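Local structure of putative rRNA methyltransferase (Sorangium cellulosum, 4RWZ) at residues 175-184 and 206-214; 103-114 and 136-147. The protein is a 16S rRNA methyltransferase that confers aminoglycoside resistance, probably by methylating an adenine of the 30S subunit with S-adenosylmethionine as methyl donor. All coordinates share one frame; numbering follows the deposited sequence.

Contact 1 of 2, residues 175-184 and 206-214; sequences GFEIRTSEIV and TRLLTAEAI
Thr206 begins the pairing by accepting, through its carbonyl O, the backbone N-H of Val184, while the CG2 methyls of the two residues lie side by side. Arg207 bends at chi2 and chi3, bringing its guanidinium against Ile183, whose CD1 lies over one face, 3.3 Å from NH2; a flat cation tolerates this apolar lid. Leu208 exchanges two backbone bonds with Glu182 and rests CD2 on Thr180 CG2. On the other side of the sheet, Leu209 CD1 packs 4.0 Å from Ile178 CG2, facing helix 160-172. At Thr210 the partner strand has one residue too many, a classic beta bulge: Arg179 N binds Thr210 O at 2.8 Å, and Thr180 N binds Thr210 OG1 at 3.1 Å, bent to 135°. The hydroxyl sits between backbone N and carbonyl carbon (chi1 70°), where it can serve this displaced N-H. The small Ala211 is consistent with the close 4.0 Å CA-CA approach to Ile178. Extended Glu212 forms a side-on salt bridge with Arg179, NE (3.3 Å) and NH2 (3.0 Å) both making bent bonds to OE1. This pair belongs to the 3-2-1-4-5-7-6 sheet of class I methyltransferases, whose antiparallel last strand, 207-213, is inserted between strands 133-139 and 176-183.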
loop_
_atom_site.group_PDB
_atom_site.type_symbol
_atom_site.label_atom_id
_atom_site.label_comp_id
_atom_site.label_asym_id
_atom_site.label_seq_id
_atom_site.Cartn_x
_atom_site.Cartn_y
_atom_site.Cartn_z
ATOM N N GLY A 175 16.152 -2.389 -1.175
ATOM C CA GLY A 175 16.073 -1.908 0.195
ATOM C C GLY A 175 15.137 -2.671 1.139
ATOM O O GLY A 175 14.769 -2.159 2.213
ATOM N N PHE A 176 14.792 -3.913 0.781
ATOM C CA PHE A 176 13.900 -4.757 1.598
ATOM C C PHE A 176 14.553 -6.079 1.913
ATOM O O PHE A 176 15.204 -6.663 1.043
ATOM C CB PHE A 176 12.609 -5.104 0.807
ATOM C CG PHE A 176 11.559 -4.006 0.784
ATOM C CD1 PHE A 176 10.905 -3.630 1.950
ATOM C CD2 PHE A 176 11.192 -3.396 -0.434
ATOM C CE1 PHE A 176 9.915 -2.652 1.926
ATOM C CE2 PHE A 176 10.158 -2.438 -0.475
ATOM C CZ PHE A 176 9.543 -2.061 0.718
ATOM N N GLU A 177 14.310 -6.581 3.115
ATOM C CA GLU A 177 14.723 -7.933 3.478
ATOM C C GLU A 177 13.488 -8.802 3.656
ATOM O O GLU A 177 12.694 -8.564 4.561
ATOM C CB GLU A 177 15.543 -7.886 4.770
ATOM C CG GLU A 177 16.084 -9.232 5.186
ATOM C CD GLU A 177 17.182 -9.761 4.260
ATOM O OE1 GLU A 177 17.978 -8.958 3.715
ATOM O OE2 GLU A 177 17.299 -11.001 4.133
ATOM N N ILE A 178 13.294 -9.790 2.786
ATOM C CA ILE A 178 12.114 -10.669 2.918
ATOM C C ILE A 178 12.132 -11.412 4.258
ATOM O O ILE A 178 13.154 -11.953 4.657
ATOM C CB ILE A 178 12.037 -11.701 1.762
ATOM C CG1 ILE A 178 11.775 -10.948 0.441
ATOM C CG2 ILE A 178 10.931 -12.715 2.016
ATOM C CD1 ILE A 178 11.558 -11.836 -0.791
ATOM N N ARG A 179 10.996 -11.429 4.924
ATOM C CA ARG A 179 10.878 -12.079 6.236
ATOM C C ARG A 179 10.060 -13.329 6.161
ATOM O O ARG A 179 10.527 -14.404 6.468
ATOM C CB ARG A 179 10.283 -11.107 7.249
ATOM C CG ARG A 179 11.241 -9.957 7.529
ATOM C CD ARG A 179 12.578 -10.492 8.099
ATOM N NE ARG A 179 13.518 -9.415 8.423
ATOM C CZ ARG A 179 14.801 -9.604 8.718
ATOM N NH1 ARG A 179 15.314 -10.825 8.705
ATOM N NH2 ARG A 179 15.579 -8.568 8.991
ATOM N N THR A 180 8.818 -13.194 5.769
ATOM C CA THR A 180 7.899 -14.309 5.762
ATOM C C THR A 180 7.443 -14.588 4.340
ATOM O O THR A 180 7.158 -13.657 3.590
ATOM C CB THR A 180 6.664 -13.928 6.619
ATOM O OG1 THR A 180 7.071 -13.827 7.987
ATOM C CG2 THR A 180 5.523 -14.926 6.465
ATOM N N SER A 181 7.377 -15.864 3.977
ATOM C CA SER A 181 6.728 -16.256 2.723
ATOM C C SER A 181 5.936 -17.546 3.036
ATOM O O SER A 181 6.528 -18.597 3.235
ATOM C CB SER A 181 7.779 -16.480 1.639
ATOM O OG SER A 181 7.215 -16.860 0.396
ATOM N N GLU A 182 4.611 -17.467 3.101
ATOM C CA GLU A 182 3.807 -18.629 3.494
ATOM C C GLU A 182 2.483 -18.711 2.769
ATOM O O GLU A 182 1.943 -17.691 2.375
ATOM C CB GLU A 182 3.538 -18.640 4.996
ATOM C CG GLU A 182 4.781 -18.519 5.834
ATOM C CD GLU A 182 4.489 -18.391 7.315
ATOM O OE1 GLU A 182 3.316 -18.111 7.671
ATOM O OE2 GLU A 182 5.441 -18.569 8.119
ATOM N N ILE A 183 1.960 -19.919 2.604
ATOM C CA ILE A 183 0.584 -20.089 2.140
ATOM C C ILE A 183 -0.373 -19.808 3.302
ATOM O O ILE A 183 -0.165 -20.323 4.390
ATOM C CB ILE A 183 0.354 -21.534 1.675
ATOM C CG1 ILE A 183 1.407 -21.906 0.630
ATOM C CG2 ILE A 183 -1.071 -21.716 1.136
ATOM C CD1 ILE A 183 1.137 -21.349 -0.716
ATOM N N VAL A 184 -1.404 -19.003 3.075
ATOM C CA VAL A 184 -2.397 -18.661 4.108
ATOM C C VAL A 184 -3.394 -19.810 4.274
ATOM O O VAL A 184 -4.315 -19.986 3.464
ATOM C CB VAL A 184 -3.192 -17.384 3.728
ATOM C CG1 VAL A 184 -4.337 -17.118 4.734
ATOM C CG2 VAL A 184 -2.272 -16.187 3.638
ATOM N N THR A 206 -3.759 -18.424 -1.428
ATOM C CA THR A 206 -3.313 -17.038 -1.147
ATOM C C THR A 206 -1.949 -17.119 -0.470
ATOM O O THR A 206 -1.712 -17.987 0.370
ATOM C CB THR A 206 -4.355 -16.264 -0.290
ATOM O OG1 THR A 206 -5.512 -16.017 -1.092
ATOM C CG2 THR A 206 -3.828 -14.900 0.143
ATOM N N ARG A 207 -1.016 -16.273 -0.889
ATOM C CA ARG A 207 0.323 -16.295 -0.318
ATOM C C ARG A 207 0.532 -15.009 0.482
ATOM O O ARG A 207 0.076 -13.927 0.087
ATOM C CB ARG A 207 1.387 -16.437 -1.423
ATOM C CG ARG A 207 2.817 -15.926 -1.063
ATOM C CD ARG A 207 3.929 -17.007 -0.902
ATOM N NE ARG A 207 3.721 -18.238 -1.682
ATOM C CZ ARG A 207 4.243 -19.428 -1.366
ATOM N NH1 ARG A 207 5.035 -19.544 -0.305
ATOM N NH2 ARG A 207 3.998 -20.501 -2.113
ATOM N N LEU A 208 1.205 -15.136 1.613
ATOM C CA LEU A 208 1.595 -13.973 2.412
ATOM C C LEU A 208 3.076 -13.744 2.238
ATOM O O LEU A 208 3.871 -14.667 2.388
ATOM C CB LEU A 208 1.297 -14.251 3.879
ATOM C CG LEU A 208 1.920 -13.300 4.895
ATOM C CD1 LEU A 208 1.317 -11.895 4.822
ATOM C CD2 LEU A 208 1.765 -13.925 6.336
ATOM N N LEU A 209 3.459 -12.540 1.819
ATOM C CA LEU A 209 4.870 -12.262 1.644
ATOM C C LEU A 209 5.131 -10.997 2.436
ATOM O O LEU A 209 4.401 -10.031 2.270
ATOM C CB LEU A 209 5.169 -12.017 0.157
ATOM C CG LEU A 209 6.597 -11.657 -0.256
ATOM C CD1 LEU A 209 7.499 -12.840 0.055
ATOM C CD2 LEU A 209 6.578 -11.340 -1.764
ATOM N N THR A 210 6.130 -10.978 3.303
ATOM C CA THR A 210 6.377 -9.754 4.066
ATOM C C THR A 210 7.860 -9.437 3.957
ATOM O O THR A 210 8.682 -10.310 3.698
ATOM C CB THR A 210 6.006 -9.856 5.594
ATOM O OG1 THR A 210 6.942 -10.716 6.253
ATOM C CG2 THR A 210 4.559 -10.349 5.808
ATOM N N ALA A 211 8.212 -8.163 4.070
ATOM C CA ALA A 211 9.614 -7.813 4.063
ATOM C C ALA A 211 9.846 -6.583 4.917
ATOM O O ALA A 211 8.935 -5.767 5.123
ATOM C CB ALA A 211 10.101 -7.559 2.606
ATOM N N GLU A 212 11.055 -6.450 5.413
ATOM C CA GLU A 212 11.387 -5.326 6.290
ATOM C C GLU A 212 12.191 -4.280 5.524
ATOM O O GLU A 212 13.131 -4.633 4.818
ATOM C CB GLU A 212 12.224 -5.829 7.485
ATOM C CG GLU A 212 12.654 -4.707 8.452
ATOM C CD GLU A 212 13.509 -5.236 9.621
ATOM O OE1 GLU A 212 13.558 -6.456 9.814
ATOM O OE2 GLU A 212 14.157 -4.437 10.315
ATOM N N ALA A 213 11.857 -3.006 5.702
ATOM C CA ALA A 213 12.637 -1.961 5.041
ATOM C C ALA A 213 13.969 -1.879 5.757
ATOM O O ALA A 213 14.018 -1.667 6.978
ATOM C CB ALA A 213 11.909 -0.629 5.113
ATOM N N ILE A 214 15.047 -2.068 5.005
ATOM C CA ILE A 214 16.371 -1.998 5.603
ATOM C C ILE A 214 17.256 -0.850 5.149
ATOM O O ILE A 214 16.947 -0.075 4.233
ATOM C CB ILE A 214 17.147 -3.343 5.395
ATOM C CG1 ILE A 214 17.207 -3.667 3.915
ATOM C CG2 ILE A 214 16.503 -4.478 6.238
ATOM C CD1 ILE A 214 18.002 -4.931 3.546
#

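Contact 2 of 2, residues 103-114 and 136-147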
loop_
_atom_site.group_PDB
_atom_site.type_symbol
_atom_site.label_atom_id
_atom_site.label_comp_id
_atom_site.label_asym_id
_atom_site.label_seq_id
_atom_site.Cartn_x
_atom_site.Cartn_y
_atom_site.Cartn_z
ATOM N N LEU A 103 -0.356 -4.429 0.715
ATOM C CA LEU A 103 -0.897 -4.631 -0.660
ATOM C C LEU A 103 -1.786 -5.844 -0.547
ATOM O O LEU A 103 -1.296 -6.974 -0.461
ATOM C CB LEU A 103 0.211 -4.917 -1.666
ATOM C CG LEU A 103 1.034 -3.639 -1.930
ATOM C CD1 LEU A 103 2.199 -3.755 -1.097
ATOM C CD2 LEU A 103 1.425 -3.377 -3.355
ATOM N N ASN A 104 -3.089 -5.610 -0.526
ATOM C CA ASN A 104 -4.079 -6.685 -0.334
ATOM C C ASN A 104 -4.682 -7.057 -1.663
ATOM O O ASN A 104 -5.443 -6.277 -2.217
ATOM C CB ASN A 104 -5.212 -6.186 0.557
ATOM C CG ASN A 104 -4.760 -5.980 1.975
ATOM O OD1 ASN A 104 -4.108 -6.848 2.519
ATOM N ND2 ASN A 104 -5.071 -4.827 2.567
ATOM N N PHE A 105 -4.347 -8.240 -2.157
ATOM C CA PHE A 105 -4.876 -8.714 -3.446
ATOM C C PHE A 105 -4.641 -7.762 -4.610
ATOM O O PHE A 105 -5.589 -7.361 -5.299
ATOM C CB PHE A 105 -6.368 -9.037 -3.324
ATOM C CG PHE A 105 -6.640 -10.065 -2.250
ATOM C CD1 PHE A 105 -6.215 -11.367 -2.427
ATOM C CD2 PHE A 105 -7.287 -9.732 -1.082
ATOM C CE1 PHE A 105 -6.426 -12.339 -1.432
ATOM C CE2 PHE A 105 -7.498 -10.712 -0.096
ATOM C CZ PHE A 105 -7.060 -12.006 -0.301
ATOM N N PRO A 106 -3.377 -7.401 -4.849
ATOM C CA PRO A 106 -3.070 -6.507 -5.981
ATOM C C PRO A 106 -3.493 -7.154 -7.316
ATOM O O PRO A 106 -3.427 -8.368 -7.450
ATOM C CB PRO A 106 -1.516 -6.417 -5.949
ATOM C CG PRO A 106 -1.078 -7.686 -5.244
ATOM C CD PRO A 106 -2.170 -7.843 -4.142
ATOM N N TRP A 107 -3.910 -6.365 -8.276
ATOM C CA TRP A 107 -4.237 -6.899 -9.595
ATOM C C TRP A 107 -2.977 -7.467 -10.282
ATOM O O TRP A 107 -1.861 -7.246 -9.808
ATOM C CB TRP A 107 -4.803 -5.780 -10.449
ATOM C CG TRP A 107 -6.236 -5.440 -10.105
ATOM C CD1 TRP A 107 -7.036 -6.019 -9.161
ATOM C CD2 TRP A 107 -7.012 -4.435 -10.743
ATOM N NE1 TRP A 107 -8.296 -5.415 -9.187
ATOM C CE2 TRP A 107 -8.295 -4.447 -10.156
ATOM C CE3 TRP A 107 -6.741 -3.528 -11.769
ATOM C CZ2 TRP A 107 -9.326 -3.561 -10.574
ATOM C CZ3 TRP A 107 -7.757 -2.671 -12.180
ATOM C CH2 TRP A 107 -9.026 -2.703 -11.580
ATOM N N ALA A 108 -3.162 -8.154 -11.406
ATOM C CA ALA A 108 -2.063 -8.969 -11.973
ATOM C C ALA A 108 -0.772 -8.209 -12.243
ATOM O O ALA A 108 0.336 -8.742 -12.097
ATOM C CB ALA A 108 -2.533 -9.646 -13.234
ATOM N N SER A 109 -0.913 -6.972 -12.698
ATOM C CA SER A 109 0.284 -6.202 -13.061
ATOM C C SER A 109 1.189 -5.946 -11.860
ATOM O O SER A 109 2.401 -6.088 -11.949
ATOM C CB SER A 109 -0.117 -4.885 -13.685
ATOM O OG SER A 109 -0.350 -5.121 -15.058
ATOM N N LEU A 110 0.568 -5.580 -10.737
ATOM C CA LEU A 110 1.303 -5.305 -9.497
ATOM C C LEU A 110 1.712 -6.563 -8.828
ATOM O O LEU A 110 2.788 -6.617 -8.226
ATOM C CB LEU A 110 0.452 -4.481 -8.539
ATOM C CG LEU A 110 1.076 -4.078 -7.180
ATOM C CD1 LEU A 110 2.509 -3.519 -7.385
ATOM C CD2 LEU A 110 0.170 -3.014 -6.571
ATOM N N LEU A 111 0.877 -7.587 -8.907
ATOM C CA LEU A 111 1.242 -8.917 -8.453
ATOM C C LEU A 111 2.516 -9.360 -9.154
ATOM O O LEU A 111 3.461 -9.851 -8.518
ATOM C CB LEU A 111 0.117 -9.914 -8.780
ATOM C CG LEU A 111 0.383 -11.408 -8.550
ATOM C CD1 LEU A 111 0.701 -11.677 -7.083
ATOM C CD2 LEU A 111 -0.829 -12.254 -9.004
ATOM N N SER A 112 2.528 -9.214 -10.474
ATOM C CA SER A 112 3.744 -9.601 -11.202
ATOM C C SER A 112 4.977 -8.835 -10.755
ATOM O O SER A 112 6.071 -9.386 -10.645
ATOM C CB SER A 112 3.582 -9.374 -12.707
ATOM O OG SER A 112 2.481 -10.126 -13.137
ATOM N N ALA A 113 4.806 -7.546 -10.532
ATOM C CA ALA A 113 5.916 -6.707 -10.113
ATOM C C ALA A 113 6.464 -7.222 -8.773
ATOM O O ALA A 113 7.652 -7.055 -8.494
ATOM C CB ALA A 113 5.469 -5.202 -10.012
ATOM N N LEU A 114 5.616 -7.816 -7.908
ATOM C CA LEU A 114 6.122 -8.271 -6.589
ATOM C C LEU A 114 6.749 -9.660 -6.646
ATOM O O LEU A 114 7.607 -10.040 -5.782
ATOM C CB LEU A 114 4.966 -8.303 -5.521
ATOM C CG LEU A 114 4.357 -6.913 -5.248
ATOM C CD1 LEU A 114 2.995 -7.120 -4.468
ATOM C CD2 LEU A 114 5.284 -6.092 -4.391
ATOM N N ILE A 136 3.671 -5.759 3.706
ATOM C CA ILE A 136 2.889 -6.998 3.848
ATOM C C ILE A 136 2.012 -7.159 2.576
ATOM O O ILE A 136 1.211 -6.283 2.263
ATOM C CB ILE A 136 1.931 -6.873 5.015
ATOM C CG1 ILE A 136 2.737 -6.584 6.298
ATOM C CG2 ILE A 136 1.137 -8.203 5.195
ATOM C CD1 ILE A 136 1.850 -6.491 7.611
ATOM N N ALA A 137 2.183 -8.249 1.857
ATOM C CA ALA A 137 1.425 -8.447 0.622
ATOM C C ALA A 137 0.626 -9.753 0.730
ATOM O O ALA A 137 1.172 -10.811 1.125
ATOM C CB ALA A 137 2.363 -8.466 -0.594
ATOM N N LEU A 138 -0.652 -9.678 0.357
ATOM C CA LEU A 138 -1.507 -10.872 0.267
ATOM C C LEU A 138 -1.733 -11.120 -1.211
ATOM O O LEU A 138 -2.394 -10.311 -1.881
ATOM C CB LEU A 138 -2.862 -10.665 0.919
ATOM C CG LEU A 138 -2.903 -10.955 2.420
ATOM C CD1 LEU A 138 -2.621 -12.429 2.719
ATOM C CD2 LEU A 138 -1.898 -10.093 3.135
ATOM N N LEU A 139 -1.218 -12.235 -1.710
ATOM C CA LEU A 139 -1.076 -12.431 -3.158
ATOM C C LEU A 139 -1.990 -13.572 -3.604
ATOM O O LEU A 139 -1.927 -14.663 -3.043
ATOM C CB LEU A 139 0.379 -12.763 -3.530
ATOM C CG LEU A 139 1.467 -11.754 -3.110
ATOM C CD1 LEU A 139 2.841 -12.216 -3.590
ATOM C CD2 LEU A 139 1.115 -10.371 -3.606
ATOM N N ASN A 140 -2.783 -13.357 -4.646
ATOM C CA ASN A 140 -3.728 -14.378 -5.050
ATOM C C ASN A 140 -3.885 -14.181 -6.552
ATOM O O ASN A 140 -4.013 -13.040 -7.023
ATOM C CB ASN A 140 -5.035 -14.141 -4.289
ATOM C CG ASN A 140 -6.112 -15.140 -4.631
ATOM O OD1 ASN A 140 -6.615 -15.156 -5.745
ATOM N ND2 ASN A 140 -6.447 -16.001 -3.673
ATOM N N GLN A 141 -3.818 -15.287 -7.301
ATOM C CA GLN A 141 -3.797 -15.228 -8.751
ATOM C C GLN A 141 -5.157 -15.196 -9.400
ATOM O O GLN A 141 -5.253 -15.145 -10.629
ATOM C CB GLN A 141 -2.996 -16.412 -9.306
ATOM C CG GLN A 141 -1.556 -16.332 -8.929
ATOM C CD GLN A 141 -0.724 -17.310 -9.681
ATOM O OE1 GLN A 141 -1.161 -17.872 -10.686
ATOM N NE2 GLN A 141 0.491 -17.535 -9.198
ATOM N N SER A 142 -6.196 -15.134 -8.599
ATOM C CA SER A 142 -7.560 -15.032 -9.141
ATOM C C SER A 142 -8.044 -13.582 -9.286
ATOM O O SER A 142 -9.199 -13.347 -9.660
ATOM C CB SER A 142 -8.546 -15.888 -8.332
ATOM O OG SER A 142 -8.823 -15.350 -7.033
ATOM N N VAL A 143 -7.152 -12.615 -9.044
ATOM C CA VAL A 143 -7.485 -11.200 -9.210
ATOM C C VAL A 143 -7.694 -10.844 -10.708
ATOM O O VAL A 143 -7.305 -11.591 -11.611
ATOM C CB VAL A 143 -6.372 -10.283 -8.586
ATOM C CG1 VAL A 143 -6.273 -10.506 -7.092
ATOM C CG2 VAL A 143 -4.984 -10.552 -9.244
ATOM N N PHE A 144 -8.271 -9.669 -10.937
ATOM C CA PHE A 144 -8.477 -9.122 -12.251
ATOM C C PHE A 144 -7.119 -8.988 -12.947
ATOM O O PHE A 144 -6.133 -8.497 -12.356
ATOM C CB PHE A 144 -9.102 -7.737 -12.140
ATOM C CG PHE A 144 -9.272 -7.066 -13.474
ATOM C CD1 PHE A 144 -10.086 -7.642 -14.450
ATOM C CD2 PHE A 144 -8.593 -5.912 -13.766
ATOM C CE1 PHE A 144 -10.229 -7.045 -15.682
ATOM C CE2 PHE A 144 -8.728 -5.320 -15.000
ATOM C CZ PHE A 144 -9.536 -5.895 -15.961
ATOM N N ASP A 145 -7.057 -9.398 -14.212
ATOM C CA ASP A 145 -5.800 -9.262 -14.986
ATOM C C ASP A 145 -5.790 -7.956 -15.802
ATOM O O ASP A 145 -6.481 -7.867 -16.795
ATOM C CB ASP A 145 -5.636 -10.482 -15.885
ATOM C CG ASP A 145 -4.211 -10.629 -16.442
ATOM O OD1 ASP A 145 -3.464 -9.633 -16.439
ATOM O OD2 ASP A 145 -3.837 -11.738 -16.865
ATOM N N ASP A 146 -5.052 -6.940 -15.355
ATOM C CA ASP A 146 -5.001 -5.656 -16.019
ATOM C C ASP A 146 -3.831 -5.560 -17.000
ATOM O O ASP A 146 -3.581 -4.496 -17.566
ATOM C CB ASP A 146 -4.898 -4.527 -14.992
ATOM C CG ASP A 146 -3.719 -4.707 -14.023
ATOM O OD1 ASP A 146 -3.179 -5.824 -13.936
ATOM O OD2 ASP A 146 -3.453 -3.752 -13.249
ATOM N N ARG A 147 -3.120 -6.662 -17.185
ATOM C CA ARG A 147 -1.914 -6.650 -18.045
ATOM C C ARG A 147 -2.250 -6.601 -19.510
ATOM O O ARG A 147 -3.279 -7.085 -19.917
ATOM C CB ARG A 147 -1.036 -7.894 -17.800
ATOM C CG ARG A 147 -0.404 -7.989 -16.383
ATOM C CD ARG A 147 0.278 -9.321 -16.142
ATOM N NE ARG A 147 -0.682 -10.401 -16.308
ATOM C CZ ARG A 147 -0.366 -11.691 -16.286
ATOM N NH1 ARG A 147 0.908 -12.055 -16.145
ATOM N NH2 ARG A 147 -1.311 -12.607 -16.443
HETATM O O HOH W 1 -3.098 -10.708 -5.926
HETATM O O HOH W 2 3.298 -10.775 -15.833
#
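Phe144 turns its ring edge onto the face of Trp107, a T-shaped stack with ring planes at 69° and the centroids of the Phe144 ring and the Trp107 six-membered ring 4.8 Å apart. The CB of Phe144 lies over the five-membered ring in a CH-pi contact, so one broad indole face receives both the methylene and the phenyl edge. Asp146 comes from another direction: OD2 lies in the indole plane, beside CE3, with the carboxylate nearly perpendicular to the rings. At the N-terminal end of helix 108-115 the first N-H groups have no carbonyl of a preceding turn to bind; Asp146 OD1 takes Ser109 N with its syn lone pair at 2.8 Å, and Phe144 O takes Ala108 N.

Next in the chain, Arg147 grips Asp145 side-on, NE to OD1 at 2.9 Å and NH2 to OD2 at 2.7 Å. The pair is nearly flat on the guanidinium side, and OD1 also takes Arg147 N in an Asx turn. Ala108 CB lies 3.3 Å from Asp145 OD1 and 3.7 Å from Arg147 NE, so a methyl is about what fits there.

Toward the strands the contact becomes mostly apolar. Leu111 carries CG anti to its own N (chi1 172°), which brings CD1 against Leu139 CB at 3.7 Å, while Leu114 CD1 reaches Leu139 CD2 and Ala137 CB. Phe105 turns its ring edge to Asn140 CB. Val143 makes a tight methyl-carbonyl approach, CG2 to Pro106 O at 3.2 Å, and a water joins that oxygen to Asn140 N.

Strands 98-104 and 133-139, which lead into these segments, run parallel in the central sheet. Helix 108-115 packs across strand 133-139; helix 119-127 meets Leu114 of helix 108-115 through Leu122 and Leu125, and strand 207-213 flanks strand 133-139.

Contacts 1 and 2 share one mixed sheet, with centres about 14 Å apart, and meet where strand 207-213 lies antiparallel to strand 133-139. There Arg207 O lies 2.8 Å from Leu139 N, probably hydrogen-bonded, and Thr206 OG1 lies 2.7 Å from Asn140 ND2, a probable bond that ties the start of the last strand to the loop after strand 133-139. Leu208 CD1 packs 3.7 Å from Ile136 CG2. Contact 1 forms an edge of the sheet, because strand 176-183 is an outermost strand, and contact 2 lies further in. In class I methyltransferases the methyl-donor site is generally bordered by loops like that after strand 98-104, so contact 2 probably lies nearer to it.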